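PDB 4R9N: Lmo0547 protein, which probably regulates transcription by binding specific DNA sequences in response to a sugar, the part described here being its putative sugar-binding domain. Local coordinates for residues A[53-58]-A[76-81]; A[47-52]-A[145-150]; A[23-28]-A[246-251]. One frame throughout, in Å; residues are numbered along the deposited sequence.

Contact 1: residues A[53-58]-A[76-81]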
ATOM      1  N   LYS A  53      17.824  -3.159   3.199  1.00 21.21           N
ATOM      2  CA  LYS A  53      18.066  -4.578   3.522  1.00 23.82           C
ATOM      3  C   LYS A  53      16.764  -5.382   3.515  1.00 20.99           C
ATOM      4  O   LYS A  53      16.792  -6.604   3.284  1.00 20.43           O
ATOM      5  CB  LYS A  53      18.604  -4.724   4.970  1.00 28.17           C
ATOM      6  CG  LYS A  53      19.846  -3.931   5.291  1.00 34.85           C
ATOM      7  CD  LYS A  53      20.208  -3.950   6.800  1.00 35.41           C
ATOM      8  CE  LYS A  53      19.155  -3.401   7.765  1.00 37.10           C
ATOM      9  NZ  LYS A  53      18.820  -1.938   7.687  1.00 35.04           N
ATOM     10  N   THR A  54      15.659  -4.695   3.832  1.00 19.71           N
ATOM     11  CA  THR A  54      14.377  -5.314   3.991  1.00 20.16           C
ATOM     12  C   THR A  54      13.265  -4.417   3.399  1.00 18.23           C
ATOM     13  O   THR A  54      13.259  -3.153   3.583  1.00 19.76           O
ATOM     14  CB  THR A  54      14.060  -5.608   5.450  1.00 19.83           C
ATOM     15  OG1 THR A  54      14.136  -4.383   6.211  1.00 22.05           O
ATOM     16  CG2 THR A  54      14.984  -6.712   6.111  1.00 23.57           C
ATOM     17  N   LEU A  55      12.325  -5.056   2.722  1.00 16.70           N
ATOM     18  CA  LEU A  55      11.279  -4.344   1.974  1.00 14.97           C
ATOM     19  C   LEU A  55       9.922  -5.065   2.257  1.00 16.47           C
ATOM     20  O   LEU A  55       9.822  -6.274   2.049  1.00 15.72           O
ATOM     21  CB  LEU A  55      11.562  -4.367   0.502  1.00 15.38           C
ATOM     22  CG  LEU A  55      10.452  -3.911  -0.464  1.00 15.41           C
ATOM     23  CD1 LEU A  55      10.289  -2.428  -0.256  1.00 16.79           C
ATOM     24  CD2 LEU A  55      10.878  -4.165  -1.888  1.00 18.61           C
ATOM     25  N   GLY A  56       8.961  -4.324   2.774  1.00 16.07           N
ATOM     26  CA  GLY A  56       7.591  -4.817   3.006  1.00 14.86           C
ATOM     27  C   GLY A  56       6.696  -4.383   1.835  1.00 15.26           C
ATOM     28  O   GLY A  56       6.819  -3.254   1.315  1.00 13.94           O
ATOM     29  N   ILE A  57       5.840  -5.284   1.392  1.00 13.98           N
ATOM     30  CA  ILE A  57       4.942  -5.063   0.283  1.00 15.09           C
ATOM     31  C   ILE A  57       3.514  -5.371   0.738  1.00 14.91           C
ATOM     32  O   ILE A  57       3.257  -6.383   1.402  1.00 13.40           O
ATOM     33  CB  ILE A  57       5.324  -5.982  -0.892  1.00 17.78           C
ATOM     34  CG1 ILE A  57       6.771  -5.795  -1.297  1.00 18.75           C
ATOM     35  CG2 ILE A  57       4.415  -5.825  -2.122  1.00 19.34           C
ATOM     36  CD1 ILE A  57       7.163  -4.536  -1.975  1.00 19.34           C
ATOM     37  N   SER A  58       2.590  -4.507   0.344  1.00 14.94           N
ATOM     38  CA  SER A  58       1.184  -4.770   0.535  1.00 16.07           C
ATOM     39  C   SER A  58       0.585  -5.558  -0.630  1.00 17.65           C
ATOM     40  O   SER A  58       1.213  -6.471  -1.165  1.00 20.71           O
ATOM     41  CB  SER A  58       0.456  -3.457   0.850  1.00 17.69           C
ATOM     42  OG  SER A  58      -0.848  -3.675   1.339  1.00 18.30           O
ATOM     43  N   LYS A  76      20.726  -9.647  -4.193  1.00 28.34           N
ATOM     44  CA  LYS A  76      20.582 -10.968  -3.546  1.00 32.18           C
ATOM     45  C   LYS A  76      20.472 -10.941  -2.016  1.00 29.69           C
ATOM     46  O   LYS A  76      19.844 -11.842  -1.425  1.00 28.97           O
ATOM     47  CB  LYS A  76      21.695 -11.910  -4.011  1.00 36.36           C
ATOM     48  CG  LYS A  76      23.041 -11.494  -3.454  1.00 42.88           C
ATOM     49  CD  LYS A  76      24.139 -12.540  -3.666  1.00 48.79           C
ATOM     50  CE  LYS A  76      25.171 -12.435  -2.544  1.00 52.01           C
ATOM     51  NZ  LYS A  76      25.640 -11.031  -2.346  1.00 50.70           N
ATOM     52  N   ASP A  77      20.992  -9.899  -1.363  1.00 27.93           N
ATOM     53  CA  ASP A  77      20.871  -9.785   0.083  1.00 28.81           C
ATOM     54  C   ASP A  77      19.530  -9.210   0.620  1.00 25.28           C
ATOM     55  O   ASP A  77      19.331  -9.162   1.794  1.00 26.42           O
ATOM     56  CB  ASP A  77      22.053  -8.999   0.698  1.00 33.86           C
ATOM     57  CG  ASP A  77      23.430  -9.697   0.469  1.00 42.71           C
ATOM     58  OD1 ASP A  77      23.498 -10.933   0.284  1.00 45.92           O
ATOM     59  OD2 ASP A  77      24.462  -8.990   0.473  1.00 54.73           O
ATOM     60  N   LEU A  78      18.627  -8.767  -0.244  1.00 22.93           N
ATOM     61  CA  LEU A  78      17.372  -8.207   0.198  1.00 22.13           C
ATOM     62  C   LEU A  78      16.479  -9.282   0.789  1.00 21.24           C
ATOM     63  O   LEU A  78      16.522 -10.408   0.315  1.00 23.17           O
ATOM     64  CB  LEU A  78      16.646  -7.576  -1.008  1.00 21.30           C
ATOM     65  CG  LEU A  78      15.316  -6.834  -0.720  1.00 20.88           C
ATOM     66  CD1 LEU A  78      15.493  -5.614   0.149  1.00 20.52           C
ATOM     67  CD2 LEU A  78      14.693  -6.336  -2.019  1.00 21.90           C
ATOM     68  N   THR A  79      15.680  -8.969   1.801  1.00 20.78           N
ATOM     69  CA  THR A  79      14.543  -9.822   2.179  1.00 20.38           C
ATOM     70  C   THR A  79      13.244  -9.059   1.992  1.00 19.63           C
ATOM     71  O   THR A  79      13.112  -7.957   2.502  1.00 17.82           O
ATOM     72  CB  THR A  79      14.687 -10.297   3.635  1.00 24.03           C
ATOM     73  OG1 THR A  79      15.931 -11.002   3.721  1.00 25.12           O
ATOM     74  CG2 THR A  79      13.588 -11.239   4.051  1.00 25.08           C
ATOM     75  N   ILE A  80      12.324  -9.644   1.224  1.00 17.50           N
ATOM     76  CA  ILE A  80      10.979  -9.072   0.947  1.00 17.39           C
ATOM     77  C   ILE A  80       9.940  -9.791   1.806  1.00 17.67           C
ATOM     78  O   ILE A  80       9.928 -11.047   1.851  1.00 18.20           O
ATOM     79  CB  ILE A  80      10.624  -9.260  -0.544  1.00 19.28           C
ATOM     80  CG1 ILE A  80      11.722  -8.698  -1.402  1.00 20.52           C
ATOM     81  CG2 ILE A  80       9.309  -8.544  -0.897  1.00 20.86           C
ATOM     82  CD1 ILE A  80      11.476  -8.988  -2.873  1.00 24.90           C
ATOM     83  N   ILE A  81       9.101  -9.005   2.471  1.00 16.79           N
ATOM     84  CA  ILE A  81       8.137  -9.489   3.453  1.00 18.20           C
ATOM     85  C   ILE A  81       6.727  -8.997   3.077  1.00 15.86           C
ATOM     86  O   ILE A  81       6.494  -7.786   2.950  1.00 14.85           O
ATOM     87  CB  ILE A  81       8.410  -8.904   4.852  1.00 18.90           C
ATOM     88  CG1 ILE A  81       9.884  -9.012   5.234  1.00 21.44           C
ATOM     89  CG2 ILE A  81       7.474  -9.504   5.908  1.00 21.90           C
ATOM     90  CD1 ILE A  81      10.303 -10.395   5.586  1.00 23.90           C
TER
HETATM   91  O   HOH W   1      17.911  -8.801   4.368  1.00 33.12           O
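Four backbone hydrogen bonds join Lys-53–Ser-58 to Lys-76–Ile-81 as parallel neighbours in a Rossmann-like sheet. They alternate in direction: Thr-79 N gives to Lys-53 O and Ile-81 N to Leu-55 O, while Leu-55 N and Ile-57 N give to the carbonyls of Thr-79 and Ile-81. All four donors lie in the plane of the carbonyl they meet; the shortest bond, Ile-81 N to Leu-55 O, measures 2.9 Å with an angle of 160° at the hydrogen. CA–H groups add to the grip, Ile-80 CA approaching Leu-55 O at 3.2 Å.

On the face of Leu-55 and Ile-80, Ile-57 and Ile-80 cross obliquely, CG1 of Ile-57 lying 3.8 Å from CG2 of Ile-80. Leu-78, with CG anti to its backbone N (chi1 -176°), carries CD1 to 4.1 Å from Leu-55 CB. Helix 96-107 packs here through Cys-100, Leu-103 and Met-107. Thr-54, Thr-79 and Ile-81 point to the other face, where Thr-54 OG1 bonds to the backbone N of Asp-146.

Just before the two strands begin, a water donates to Lys-53 O (2.7 Å) and to Asp-77 O, and accepts from Thr-79 OG1. Lys-53 O is therefore held by both Thr-79 N and the water. Helix 61-69 links the strands as a beta-alpha-beta unit. The four in-plane backbone bonds set the register, while Ile-57, Leu-78 and Ile-80 meet helix 96-107.

Contact 2: residues A[47-52]-A[145-150]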
ATOM      1  N   LYS A  47      15.757   2.226  -7.531  1.00 20.39           N
ATOM      2  CA  LYS A  47      16.969   2.901  -7.024  1.00 23.36           C
ATOM      3  C   LYS A  47      17.052   3.051  -5.482  1.00 24.39           C
ATOM      4  O   LYS A  47      18.096   2.914  -4.893  1.00 25.47           O
ATOM      5  CB  LYS A  47      17.102   4.289  -7.650  1.00 27.46           C
ATOM      6  CG  LYS A  47      17.844   4.301  -8.974  1.00 35.39           C
ATOM      7  CD  LYS A  47      16.958   4.189 -10.160  1.00 38.38           C
ATOM      8  CE  LYS A  47      17.504   5.012 -11.354  1.00 37.37           C
ATOM      9  NZ  LYS A  47      18.596   4.262 -12.029  1.00 37.38           N
ATOM     10  N   ARG A  48      15.921   3.296  -4.854  1.00 21.14           N
ATOM     11  CA  ARG A  48      15.797   3.365  -3.439  1.00 23.43           C
ATOM     12  C   ARG A  48      15.904   1.969  -2.831  1.00 21.63           C
ATOM     13  O   ARG A  48      16.593   1.735  -1.773  1.00 20.26           O
ATOM     14  CB  ARG A  48      14.427   3.953  -3.137  1.00 23.85           C
ATOM     15  CG  ARG A  48      14.235   4.536  -1.805  1.00 31.18           C
ATOM     16  CD  ARG A  48      12.860   5.170  -1.724  1.00 32.59           C
ATOM     17  NE  ARG A  48      12.902   6.615  -1.809  1.00 31.08           N
ATOM     18  CZ  ARG A  48      13.147   7.406  -0.775  1.00 31.94           C
ATOM     19  NH1 ARG A  48      13.430   6.876   0.425  1.00 31.55           N
ATOM     20  NH2 ARG A  48      13.110   8.725  -0.948  1.00 33.50           N
ATOM     21  N   ILE A  49      15.203   1.030  -3.457  1.00 17.76           N
ATOM     22  CA  ILE A  49      15.183  -0.355  -2.940  1.00 18.34           C
ATOM     23  C   ILE A  49      16.587  -0.954  -2.943  1.00 19.33           C
ATOM     24  O   ILE A  49      16.908  -1.798  -2.049  1.00 20.62           O
ATOM     25  CB  ILE A  49      14.207  -1.246  -3.775  1.00 16.97           C
ATOM     26  CG1 ILE A  49      12.777  -0.838  -3.447  1.00 18.03           C
ATOM     27  CG2 ILE A  49      14.412  -2.742  -3.562  1.00 19.30           C
ATOM     28  CD1 ILE A  49      11.723  -1.207  -4.532  1.00 17.83           C
ATOM     29  N   ALA A  50      17.402  -0.570  -3.943  1.00 18.94           N
ATOM     30  CA  ALA A  50      18.830  -1.027  -3.996  1.00 21.12           C
ATOM     31  C   ALA A  50      19.563  -0.771  -2.719  1.00 21.24           C
ATOM     32  O   ALA A  50      20.503  -1.495  -2.398  1.00 23.52           O
ATOM     33  CB  ALA A  50      19.591  -0.412  -5.172  1.00 22.23           C
ATOM     34  N   LYS A  51      19.179   0.267  -2.024  1.00 21.41           N
ATOM     35  CA  LYS A  51      19.833   0.673  -0.786  1.00 24.27           C
ATOM     36  C   LYS A  51      19.348   0.024   0.515  1.00 24.78           C
ATOM     37  O   LYS A  51      19.968   0.264   1.577  1.00 25.07           O
ATOM     38  CB  LYS A  51      19.748   2.205  -0.650  1.00 27.32           C
ATOM     39  CG  LYS A  51      20.571   2.921  -1.734  1.00 33.76           C
ATOM     40  CD  LYS A  51      20.219   4.397  -1.828  1.00 43.64           C
ATOM     41  CE  LYS A  51      21.399   5.314  -1.507  1.00 49.89           C
ATOM     42  NZ  LYS A  51      20.967   6.723  -1.265  1.00 56.40           N
ATOM     43  N   VAL A  52      18.229  -0.709   0.523  1.00 20.09           N
ATOM     44  CA  VAL A  52      17.671  -1.176   1.827  1.00 19.39           C
ATOM     45  C   VAL A  52      17.941  -2.665   1.978  1.00 20.04           C
ATOM     46  O   VAL A  52      18.276  -3.316   1.007  1.00 18.32           O
ATOM     47  CB  VAL A  52      16.176  -0.922   1.987  1.00 19.39           C
ATOM     48  CG1 VAL A  52      15.832   0.541   1.750  1.00 20.21           C
ATOM     49  CG2 VAL A  52      15.357  -1.743   0.959  1.00 17.84           C
ATOM     50  N   VAL A 145      10.636  -3.724   8.773  1.00 17.36           N
ATOM     51  CA  VAL A 145      11.246  -3.473   7.459  1.00 16.18           C
ATOM     52  C   VAL A 145      11.779  -2.066   7.383  1.00 17.70           C
ATOM     53  O   VAL A 145      11.262  -1.180   8.057  1.00 17.62           O
ATOM     54  CB  VAL A 145      10.269  -3.766   6.264  1.00 14.87           C
ATOM     55  CG1 VAL A 145       9.854  -5.259   6.260  1.00 15.83           C
ATOM     56  CG2 VAL A 145       9.045  -2.880   6.349  1.00 14.97           C
ATOM     57  N   ASP A 146      12.794  -1.872   6.551  1.00 18.42           N
ATOM     58  CA  ASP A 146      13.421  -0.560   6.334  1.00 19.76           C
ATOM     59  C   ASP A 146      12.438   0.348   5.580  1.00 19.61           C
ATOM     60  O   ASP A 146      12.419   1.588   5.739  1.00 18.98           O
ATOM     61  CB  ASP A 146      14.681  -0.703   5.480  1.00 20.31           C
ATOM     62  CG  ASP A 146      15.893  -1.332   6.224  1.00 24.00           C
ATOM     63  OD1 ASP A 146      15.957  -1.398   7.467  1.00 28.49           O
ATOM     64  OD2 ASP A 146      16.775  -1.825   5.498  1.00 28.22           O
HETATM   65  N   MSE A 147      11.734  -0.276   4.625  1.00 16.60           N
HETATM   66  CA  MSE A 147      10.774   0.459   3.792  1.00 15.88           C
HETATM   67  C   MSE A 147       9.603  -0.351   3.444  1.00 14.83           C
HETATM   68  O   MSE A 147       9.711  -1.569   3.325  1.00 14.59           O
HETATM   69  CB  MSE A 147      11.576   0.798   2.503  1.00 18.84           C
HETATM   70  CG  MSE A 147      10.880   1.112   1.226  1.00 24.48           C
HETATM   71 SE   MSE A 147      12.365   1.255  -0.157  0.65 26.10          SE
HETATM   72  CE  MSE A 147      10.935   1.770  -1.203  1.00 20.31           C
ATOM     73  N   ALA A 148       8.476   0.307   3.124  1.00 15.23           N
ATOM     74  CA  ALA A 148       7.255  -0.458   2.766  1.00 13.96           C
ATOM     75  C   ALA A 148       6.623   0.239   1.560  1.00 15.74           C
ATOM     76  O   ALA A 148       6.701   1.467   1.464  1.00 14.94           O
ATOM     77  CB  ALA A 148       6.294  -0.500   3.923  1.00 14.76           C
ATOM     78  N   ILE A 149       6.010  -0.527   0.672  1.00 14.57           N
ATOM     79  CA  ILE A 149       5.284   0.014  -0.466  1.00 15.91           C
ATOM     80  C   ILE A 149       3.837  -0.405  -0.306  1.00 16.27           C
ATOM     81  O   ILE A 149       3.526  -1.599  -0.185  1.00 15.00           O
ATOM     82  CB  ILE A 149       5.835  -0.487  -1.774  1.00 18.09           C
ATOM     83  CG1 ILE A 149       7.321  -0.074  -1.839  1.00 19.39           C
ATOM     84  CG2 ILE A 149       4.969   0.025  -2.960  1.00 19.65           C
ATOM     85  CD1 ILE A 149       8.050  -0.595  -3.068  1.00 22.01           C
ATOM     86  N   VAL A 150       2.941   0.587  -0.324  1.00 14.89           N
ATOM     87  CA  VAL A 150       1.509   0.341  -0.102  1.00 15.45           C
ATOM     88  C   VAL A 150       0.706   1.090  -1.182  1.00 16.24           C
ATOM     89  O   VAL A 150       1.190   2.062  -1.796  1.00 14.46           O
ATOM     90  CB  VAL A 150       1.038   0.770   1.312  1.00 15.70           C
ATOM     91  CG1 VAL A 150       1.788   0.051   2.381  1.00 16.84           C
ATOM     92  CG2 VAL A 150       1.157   2.276   1.466  1.00 17.19           C
TER
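In this Rossmann-like alpha/beta domain, the C-terminal part of helix 30-49 and the chain that follows lie against the start of strand 147-151, a central strand of the parallel sheet. The tightly packed part is built round the selenomethionine Met-147. Its CG stands anti to the backbone N (chi1 159°) and the chain runs extended beyond, so that SE and CE reach in among three side chains. Ile-49 crosses it at about a right angle, CG1 lying 3.9 Å from Met-147 CE, and Val-52 does likewise, with CG1 4.0 Å from Met-147 SE. Farther along the strand, CD1 of Ile-49 meets CD1 of Ile-149, and Leu-55 of the next strand touches Ile-49, Met-147 and Ile-149, extending the apolar layer.

The solvent side is polar and partly exposed. Arg-48 lends only its aliphatic part, CD approaching Met-147 CE obliquely, before the chain bends at chi3 (-104°) and its guanidinium forms salt bridges with Glu-18 and Glu-19. Asp-146 slides past Val-52 in the opposite direction; its carboxylate is paired with Lys-53. A type I turn from Ile-49 to Val-52, closed by Val-52 N giving to Ile-49 O, brings Val-52 CB to 3.7 Å from Asp-146 OD2.

Contact 3: residues A[23-28]-A[246-251]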
ATOM      1  N   VAL A  23       4.549  12.247 -11.848  1.00 28.98           N
ATOM      2  CA  VAL A  23       4.722  11.675 -13.163  1.00 30.76           C
ATOM      3  C   VAL A  23       3.899  12.485 -14.144  1.00 32.77           C
ATOM      4  O   VAL A  23       2.730  12.692 -13.918  1.00 30.71           O
ATOM      5  CB  VAL A  23       4.273  10.177 -13.106  1.00 34.72           C
ATOM      6  CG1 VAL A  23       4.053   9.621 -14.473  1.00 38.99           C
ATOM      7  CG2 VAL A  23       5.315   9.362 -12.331  1.00 33.64           C
ATOM      8  N   ALA A  24       4.512  12.945 -15.227  1.00 33.93           N
ATOM      9  CA  ALA A  24       3.831  13.781 -16.197  1.00 39.91           C
ATOM     10  C   ALA A  24       3.014  12.933 -17.127  1.00 41.42           C
ATOM     11  O   ALA A  24       3.543  12.079 -17.791  1.00 44.46           O
ATOM     12  CB  ALA A  24       4.826  14.622 -16.999  1.00 39.67           C
ATOM     13  N   THR A  25       1.715  13.168 -17.159  1.00 42.26           N
ATOM     14  CA  THR A  25       0.849  12.461 -18.059  1.00 43.46           C
ATOM     15  C   THR A  25       0.653  13.390 -19.247  1.00 49.91           C
ATOM     16  O   THR A  25       0.457  14.604 -19.084  1.00 51.44           O
ATOM     17  CB  THR A  25      -0.518  12.184 -17.430  1.00 43.74           C
ATOM     18  OG1 THR A  25      -1.065  13.402 -16.938  1.00 44.46           O
ATOM     19  CG2 THR A  25      -0.415  11.190 -16.262  1.00 40.88           C
ATOM     20  N   HIS A  26       0.742  12.861 -20.449  1.00 50.55           N
ATOM     21  CA  HIS A  26       0.523  13.729 -21.585  1.00 53.97           C
ATOM     22  C   HIS A  26      -0.990  13.689 -21.775  1.00 51.34           C
ATOM     23  O   HIS A  26      -1.721  14.489 -21.171  1.00 54.68           O
ATOM     24  CB  HIS A  26       1.399  13.327 -22.803  1.00 56.20           C
ATOM     25  CG  HIS A  26       0.996  13.995 -24.086  1.00 60.07           C
ATOM     26  ND1 HIS A  26       1.111  13.381 -25.318  1.00 61.61           N
ATOM     27  CD2 HIS A  26       0.429  15.204 -24.321  1.00 63.29           C
ATOM     28  CE1 HIS A  26       0.640  14.185 -26.255  1.00 66.07           C
ATOM     29  NE2 HIS A  26       0.219  15.297 -25.677  1.00 65.02           N
ATOM     30  N   ASP A  27      -1.484  12.736 -22.536  1.00 48.64           N
ATOM     31  CA  ASP A  27      -2.893  12.765 -22.925  1.00 48.32           C
ATOM     32  C   ASP A  27      -3.297  11.345 -22.714  1.00 43.37           C
ATOM     33  O   ASP A  27      -3.390  10.586 -23.663  1.00 47.60           O
ATOM     34  CB  ASP A  27      -3.065  13.180 -24.409  1.00 55.78           C
ATOM     35  CG  ASP A  27      -3.269  14.717 -24.615  1.00 60.15           C
ATOM     36  OD1 ASP A  27      -4.190  15.350 -24.037  1.00 61.45           O
ATOM     37  OD2 ASP A  27      -2.526  15.308 -25.435  1.00 71.88           O
HETATM   38  N   MSE A  28      -3.471  10.990 -21.448  1.00 35.62           N
HETATM   39  CA  MSE A  28      -3.837   9.645 -21.020  1.00 33.98           C
HETATM   40  C   MSE A  28      -5.102   9.563 -20.249  1.00 35.55           C
HETATM   41  O   MSE A  28      -5.391  10.410 -19.398  1.00 35.18           O
HETATM   42  CB  MSE A  28      -2.687   9.244 -20.077  1.00 31.22           C
HETATM   43  CG  MSE A  28      -1.375   9.030 -20.812  1.00 30.98           C
HETATM   44 SE   MSE A  28       0.078   8.690 -19.445  0.65 32.70          SE
HETATM   45  CE  MSE A  28       1.270   7.780 -20.645  1.00 31.90           C
ATOM     46  N   THR A 246       0.487  10.981 -10.208  1.00 24.81           N
ATOM     47  CA  THR A 246       0.443  11.654 -11.474  1.00 25.62           C
ATOM     48  C   THR A 246       0.360  13.151 -11.232  1.00 25.85           C
ATOM     49  O   THR A 246      -0.014  13.614 -10.160  1.00 23.83           O
ATOM     50  CB  THR A 246      -0.779  11.267 -12.335  1.00 27.53           C
ATOM     51  OG1 THR A 246      -1.982  11.574 -11.666  1.00 29.89           O
ATOM     52  CG2 THR A 246      -0.755   9.812 -12.753  1.00 28.90           C
ATOM     53  N   ASP A 247       0.679  13.915 -12.235  1.00 28.80           N
ATOM     54  CA  ASP A 247       0.524  15.384 -12.097  1.00 31.00           C
ATOM     55  C   ASP A 247      -0.922  15.820 -12.002  1.00 31.94           C
ATOM     56  O   ASP A 247      -1.238  16.813 -11.323  1.00 33.12           O
ATOM     57  CB  ASP A 247       1.276  16.145 -13.222  1.00 32.31           C
ATOM     58  CG  ASP A 247       0.908  15.695 -14.587  1.00 34.72           C
ATOM     59  OD1 ASP A 247       0.016  14.799 -14.746  1.00 36.31           O
ATOM     60  OD2 ASP A 247       1.541  16.267 -15.541  1.00 38.71           O
ATOM     61  N   ARG A 248      -1.806  15.081 -12.667  1.00 33.72           N
ATOM     62  CA  ARG A 248      -3.259  15.306 -12.545  0.60 34.07           C
ATOM     63  C   ARG A 248      -3.751  15.132 -11.087  1.00 33.46           C
ATOM     64  O   ARG A 248      -4.518  15.956 -10.574  1.00 32.20           O
ATOM     65  CB  ARG A 248      -3.991  14.356 -13.490  0.60 35.23           C
ATOM     66  CG  ARG A 248      -5.352  14.814 -13.997  0.60 38.68           C
ATOM     67  CD  ARG A 248      -5.556  14.384 -15.450  0.60 39.32           C
ATOM     68  NE  ARG A 248      -5.180  12.985 -15.676  0.60 38.57           N
ATOM     69  CZ  ARG A 248      -4.938  12.432 -16.868  0.60 38.34           C
ATOM     70  NH1 ARG A 248      -4.610  11.155 -16.938  0.60 39.14           N
ATOM     71  NH2 ARG A 248      -5.045  13.126 -17.976  0.60 39.36           N
HETATM   72  N   MSE A 249      -3.296  14.062 -10.418  1.00 30.39           N
HETATM   73  CA  MSE A 249      -3.646  13.826  -9.032  1.00 31.79           C
HETATM   74  C   MSE A 249      -3.001  14.882  -8.176  1.00 30.95           C
HETATM   75  O   MSE A 249      -3.609  15.342  -7.232  1.00 30.95           O
HETATM   76  CB  MSE A 249      -3.125  12.478  -8.545  1.00 31.32           C
HETATM   77  CG  MSE A 249      -3.351  12.238  -7.064  1.00 36.19           C
HETATM   78 SE   MSE A 249      -5.266  11.914  -6.640  0.65 43.93          SE
HETATM   79  CE  MSE A 249      -5.577  10.963  -8.322  1.00 40.31           C
ATOM     80  N   ALA A 250      -1.750  15.230  -8.461  1.00 29.61           N
ATOM     81  CA  ALA A 250      -1.083  16.271  -7.677  1.00 29.43           C
ATOM     82  C   ALA A 250      -1.857  17.617  -7.708  1.00 32.72           C
ATOM     83  O   ALA A 250      -2.013  18.274  -6.667  1.00 32.74           O
ATOM     84  CB  ALA A 250       0.326  16.441  -8.133  1.00 29.76           C
ATOM     85  N   GLU A 251      -2.355  18.004  -8.870  1.00 35.42           N
ATOM     86  CA  GLU A 251      -3.063  19.286  -9.007  1.00 39.24           C
ATOM     87  C   GLU A 251      -4.310  19.283  -8.159  1.00 41.39           C
ATOM     88  O   GLU A 251      -4.646  20.274  -7.500  1.00 40.67           O
ATOM     89  CB  GLU A 251      -3.398  19.570 -10.476  1.00 45.28           C
ATOM     90  CG  GLU A 251      -2.164  19.961 -11.293  1.00 48.58           C
ATOM     91  CD  GLU A 251      -2.303  19.748 -12.804  1.00 56.97           C
ATOM     92  OE1 GLU A 251      -3.401  19.378 -13.283  1.00 64.61           O
ATOM     93  OE2 GLU A 251      -1.300  19.951 -13.533  1.00 61.80           O
TER
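Backbone bonding comes first: Val-23 and Thr-246 form a parallel bridge at the ends of two neighbouring strands, and Asp-247 N gives to Val-23 O at 2.9 Å. The donor sits 27° out of the carbonyl plane, consistent with the chain turning into the helix. Thr-246 is the N-cap, its OG1 accepting from Met-249 N at 3.1 Å.

Side-chain polar bonds gather on Asp-247. With CG in the crowded position between N and C (chi1 54°), its OD1 receives Thr-25 OG1 on the syn lone pair at 2.8 Å, and takes weak bonds from Thr-25 N and Arg-248 N. Such convergence at a helix N-terminus would be expected to favour the ionised carboxylate. In the conformer of Arg-248 described, Met-28 O accepts a bent bond from NH1 at 2.7 Å, tilted 25° from the guanidinium plane, and a weak one from NH2; Thr-25 OG1 stands over one face.

Apolar contact is slight, the CG2 methyls of Thr-25 and Thr-246 meeting obliquely at 3.8 Å. The loop after strand 19-23 is thus fastened to the start of helix 247-253. Phe-36 of helix 30-49 touches Val-23 and Met-28, Ala-33 touches Arg-248, and Leu-7 of helix 3-15 touches Asp-247.

How the contacts relate
From the N terminus, the chain leaves strand 19-23 through 23-28, which opens the longest loop; contact 3 closes it 218 residues later at the C-terminal helix. Inside that loop, 47-52 carries the chain from helix 30-49 into strand 54-57, whose contact 1 partner, 76-81, follows after a short helical crossover. Contact 2 closes later, at 145-150, so contact 1 is nested within contact 2, and both within contact 3; none cross. Contacts 1 and 2 adjoin, Gly-56 N lying 2.9 Å from Met-147 O between neighbouring strands. Contact 3 stands apart at the sheet edge formed by strand 19-23, its nearest atoms about 12 Å from those of contact 2.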